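Local coordinates for sulfur oxygenase/reductase (Halothiobacillus neapolitanus, PDB 6QPA) that uses oxygen to oxidise and disproportionate elemental sulfur at a non-haem iron centre, working as part of a 24-subunit assembly, at the interface of chains A and B. Sequence-based numbering; all coordinates share one arbitrary frame. Chains: chain A/B, Sulfur oxygenase/reductase.

Contact 1: the interface of chains A and B. Residues chain A 168, 288, 290-291; chain B 234-235, 245-246.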
# COMPACT_ATOMS: atom_id res chain seq x y z
N MET A 168 58.44 6.79 -34.84
CA MET A 168 58.92 7.62 -35.94
C MET A 168 59.81 6.81 -36.87
O MET A 168 60.63 6.00 -36.43
CB MET A 168 59.70 8.83 -35.43
CG MET A 168 58.86 9.71 -34.50
SD MET A 168 59.88 10.86 -33.54
CE MET A 168 60.45 11.98 -34.84
N ALA A 288 60.54 9.88 -26.78
CA ALA A 288 61.24 10.68 -27.78
C ALA A 288 61.15 10.10 -29.18
O ALA A 288 61.49 10.81 -30.13
CB ALA A 288 62.72 10.81 -27.39
N LEU A 290 58.31 8.52 -30.66
CA LEU A 290 56.94 8.18 -31.00
C LEU A 290 56.30 9.23 -31.88
O LEU A 290 56.44 10.43 -31.65
CB LEU A 290 56.10 8.02 -29.74
CG LEU A 290 56.56 6.96 -28.75
CD1 LEU A 290 55.53 6.90 -27.59
CD2 LEU A 290 56.69 5.62 -29.45
N ASP A 291 55.57 8.75 -32.90
CA ASP A 291 54.57 9.57 -33.56
C ASP A 291 53.24 9.56 -32.82
O ASP A 291 52.49 10.54 -32.88
CB ASP A 291 54.34 9.08 -34.98
CG ASP A 291 55.36 9.63 -35.95
OD1 ASP A 291 55.80 10.77 -35.73
OD2 ASP A 291 55.73 8.93 -36.90
N ASN B 234 58.34 16.14 -31.02
CA ASN B 234 59.47 15.33 -31.46
C ASN B 234 60.02 15.79 -32.80
O ASN B 234 61.07 15.31 -33.22
CB ASN B 234 59.06 13.87 -31.55
CG ASN B 234 58.93 13.23 -30.19
OD1 ASN B 234 59.54 13.70 -29.22
ND2 ASN B 234 58.17 12.14 -30.10
N TYR B 235 59.35 16.73 -33.47
CA TYR B 235 59.84 17.35 -34.68
C TYR B 235 60.28 18.78 -34.43
O TYR B 235 60.29 19.59 -35.36
CB TYR B 235 58.75 17.28 -35.76
CG TYR B 235 58.39 15.88 -36.21
CD1 TYR B 235 59.18 15.19 -37.12
CD2 TYR B 235 57.33 15.19 -35.62
CE1 TYR B 235 58.86 13.89 -37.52
CE2 TYR B 235 57.01 13.90 -35.98
CZ TYR B 235 57.78 13.25 -36.93
OH TYR B 235 57.45 11.95 -37.29
N ILE B 245 54.13 14.86 -39.06
CA ILE B 245 54.00 13.41 -38.99
C ILE B 245 53.55 12.91 -40.36
O ILE B 245 52.55 13.41 -40.89
CB ILE B 245 53.02 13.03 -37.88
CG1 ILE B 245 53.54 13.50 -36.52
CG2 ILE B 245 52.73 11.52 -37.90
CD1 ILE B 245 52.48 13.40 -35.42
N PRO B 246 54.24 11.94 -40.96
CA PRO B 246 53.83 11.45 -42.28
C PRO B 246 52.44 10.83 -42.25
O PRO B 246 51.98 10.33 -41.22
CB PRO B 246 54.90 10.41 -42.62
CG PRO B 246 56.05 10.71 -41.71
CD PRO B 246 55.47 11.29 -40.47

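Contact 2: the interface of chains A and B. Residues chain A 115, 209, 211; chain B 59, 291-293.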
# COMPACT_ATOMS: atom_id res chain seq x y z
N TRP A 115 40.57 -7.23 -37.38
CA TRP A 115 41.80 -6.84 -38.06
C TRP A 115 42.89 -7.67 -37.42
O TRP A 115 43.03 -7.66 -36.19
CB TRP A 115 42.06 -5.34 -37.92
CG TRP A 115 43.21 -4.80 -38.70
CD1 TRP A 115 44.35 -4.24 -38.19
CD2 TRP A 115 43.34 -4.72 -40.14
NE1 TRP A 115 45.18 -3.82 -39.22
CE2 TRP A 115 44.58 -4.12 -40.42
CE3 TRP A 115 42.51 -5.12 -41.21
CZ2 TRP A 115 45.02 -3.88 -41.73
CZ3 TRP A 115 42.96 -4.91 -42.51
CH2 TRP A 115 44.20 -4.29 -42.76
N SER A 209 41.61 -11.06 -41.42
CA SER A 209 40.93 -9.79 -41.28
C SER A 209 39.62 -9.75 -42.04
O SER A 209 39.02 -8.68 -42.15
CB SER A 209 41.83 -8.65 -41.75
OG SER A 209 43.04 -8.67 -41.02
N GLN A 211 39.16 -9.78 -45.12
CA GLN A 211 39.33 -8.87 -46.26
C GLN A 211 39.42 -9.73 -47.52
O GLN A 211 40.50 -10.09 -47.96
CB GLN A 211 40.56 -7.98 -46.08
CG GLN A 211 40.42 -6.97 -44.94
CD GLN A 211 39.40 -5.85 -45.21
OE1 GLN A 211 39.03 -5.12 -44.29
NE2 GLN A 211 38.96 -5.70 -46.45
N ARG B 59 27.68 -7.71 -41.52
CA ARG B 59 29.13 -7.70 -41.41
C ARG B 59 29.56 -7.08 -40.08
O ARG B 59 30.57 -7.50 -39.49
CB ARG B 59 29.73 -6.95 -42.60
CG ARG B 59 31.22 -6.62 -42.50
CD ARG B 59 32.09 -7.88 -42.55
NE ARG B 59 33.52 -7.58 -42.45
CZ ARG B 59 34.18 -7.44 -41.31
NH1 ARG B 59 33.55 -7.57 -40.15
NH2 ARG B 59 35.48 -7.16 -41.33
N ASP B 291 43.05 -2.62 -48.85
CA ASP B 291 43.59 -3.46 -47.78
C ASP B 291 42.64 -3.56 -46.60
O ASP B 291 42.61 -4.59 -45.92
CB ASP B 291 44.93 -2.92 -47.27
CG ASP B 291 46.07 -3.31 -48.16
OD1 ASP B 291 45.96 -4.38 -48.80
OD2 ASP B 291 47.07 -2.57 -48.20
N LYS B 292 41.88 -2.50 -46.32
CA LYS B 292 40.97 -2.48 -45.18
C LYS B 292 39.70 -1.71 -45.53
O LYS B 292 39.74 -0.69 -46.24
CB LYS B 292 41.65 -1.85 -43.93
CG LYS B 292 40.82 -1.99 -42.65
CD LYS B 292 41.60 -1.51 -41.44
CE LYS B 292 40.87 -1.82 -40.13
NZ LYS B 292 41.68 -1.44 -38.95
N GLY B 293 38.58 -2.18 -45.02
CA GLY B 293 37.32 -1.51 -45.20
C GLY B 293 36.47 -2.15 -46.28
O GLY B 293 36.77 -3.24 -46.77

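Contact 1: the interface of chains A and B
The loop carrying B:Asn234 and B:Tyr235, with the short strand 245-246 of chain B beside it, meets two pieces of chain A: A:Met168, just past strand 159-167, and the turn from A:Ala288 to A:Asp291 that follows helix 276-287. The phenol of B:Tyr235 gives its hydroxyl OH to OD1 of the A:Asp291 carboxylate at 2.6 Å, on the syn lone pair, the side of the other oxygen. The carboxylate and ring planes are 13° apart, and OD1 sits at the ring's edge, in plane. Over one face of the same ring comes the methyl of A:Met168, its CE 3.6 Å from CZ of B:Tyr235, displaced towards the rim. A bend at the last torsion of this methionine (chi3 69°) turns CE onto the phenol, while SD of A:Met168 rests 3.7 Å from CB of B:Asn234; a flexible, polarisable thioether suits a surface of mixed character. The amide of B:Asn234 sends ND2 to the backbone carbonyl O of A:Leu290 at 2.9 Å, in the carbonyl plane and on a lone pair, with the acceptor almost exactly in the amide's own plane. On the aspartate's flank, CG2 of B:Ile245 packs 3.8 Å from CG of A:Asp291, a branched apolar group that should narrow the room for the carboxylate to swing. A phenylalanine at B:Tyr235 could still meet the methionine methyl but would probably leave OD1 of A:Asp291 without its hydroxyl mate and the carboxylate freer to turn. The site lies at the dimer seam, where the turn joining helix 276-287 to strand 293-302 in chain A presses against the 234-235 loop and strand 245-246 of chain B.

Contact 2: the interface of chains A and B
The side chain of B:Lys292 lies over one face of the indole of A:Trp115, at the end of strand 113-115. Its CG stands anti to the backbone N (chi1 -172°) and the chain is extended from there, which lays it across the ring system. CB of B:Lys292 begins outside the rim, near CH2 and 3.6 Å from CZ3 of A:Trp115. Next, CG of B:Lys292 lies just beyond the CE3-CZ3 edge, still above the plane, 3.6 Å from CZ3 of A:Trp115. CD sits over the six-membered ring, 3.7 Å from its centroid, where its C-H groups meet the pi cloud. CE of B:Lys292 lies beyond the CD2-CE3 edge, 3.8 Å from CD2 of A:Trp115. The amine NZ ends over the five-membered ring, 3.8 Å from its centroid, in a cation-pi contact. Lysine suits this place because it joins a long apolar stem to a charged tip, and tryptophan offers an electron-rich face broad enough for both. Beside this contact A:Gln211 reaches the next backbone unit of chain B. Its carbonyl OE1 accepts the amide N of B:Gly293 at 3.1 Å, with the donor tilted 33° from the carbonyl plane. The amide nitrogen NE2 of A:Gln211 adds a weak bond to O of B:Gly293 at 3.3 Å, so one primary amide addresses both the N-H and the C=O of a single residue. The phi of 101° at B:Gly293 is one that residues with a CB adopt less readily, which fits a glycine at the start of strand 293-305. The backbone oxygen of B:Asp291 comes to the edge of the indole, in the ring plane, with its O 3.4 Å from CZ3 of A:Trp115.

For the copies given, the C-alpha centres of contact 1 and contact 2 lie about 27 Å apart along one two-fold interface, and each has a twin with the chains exchanged. Contact 1 uses the carboxylate of A:Asp291, contact 2 the backbone carbonyl of B:Asp291, so the twin of contact 1 adjoins contact 2. By symmetry, the 288-293 segment of chain B touches two separate parts of its partner, A:Asn234 with A:Tyr235 and A:Trp115 with A:Gln211, and so probably serves as a shared anchor point of the two-fold pair within the 24-subunit assembly. A:Trp115 also adjoins the iron ligand A:Glu116, which may couple dimer packing to the active site.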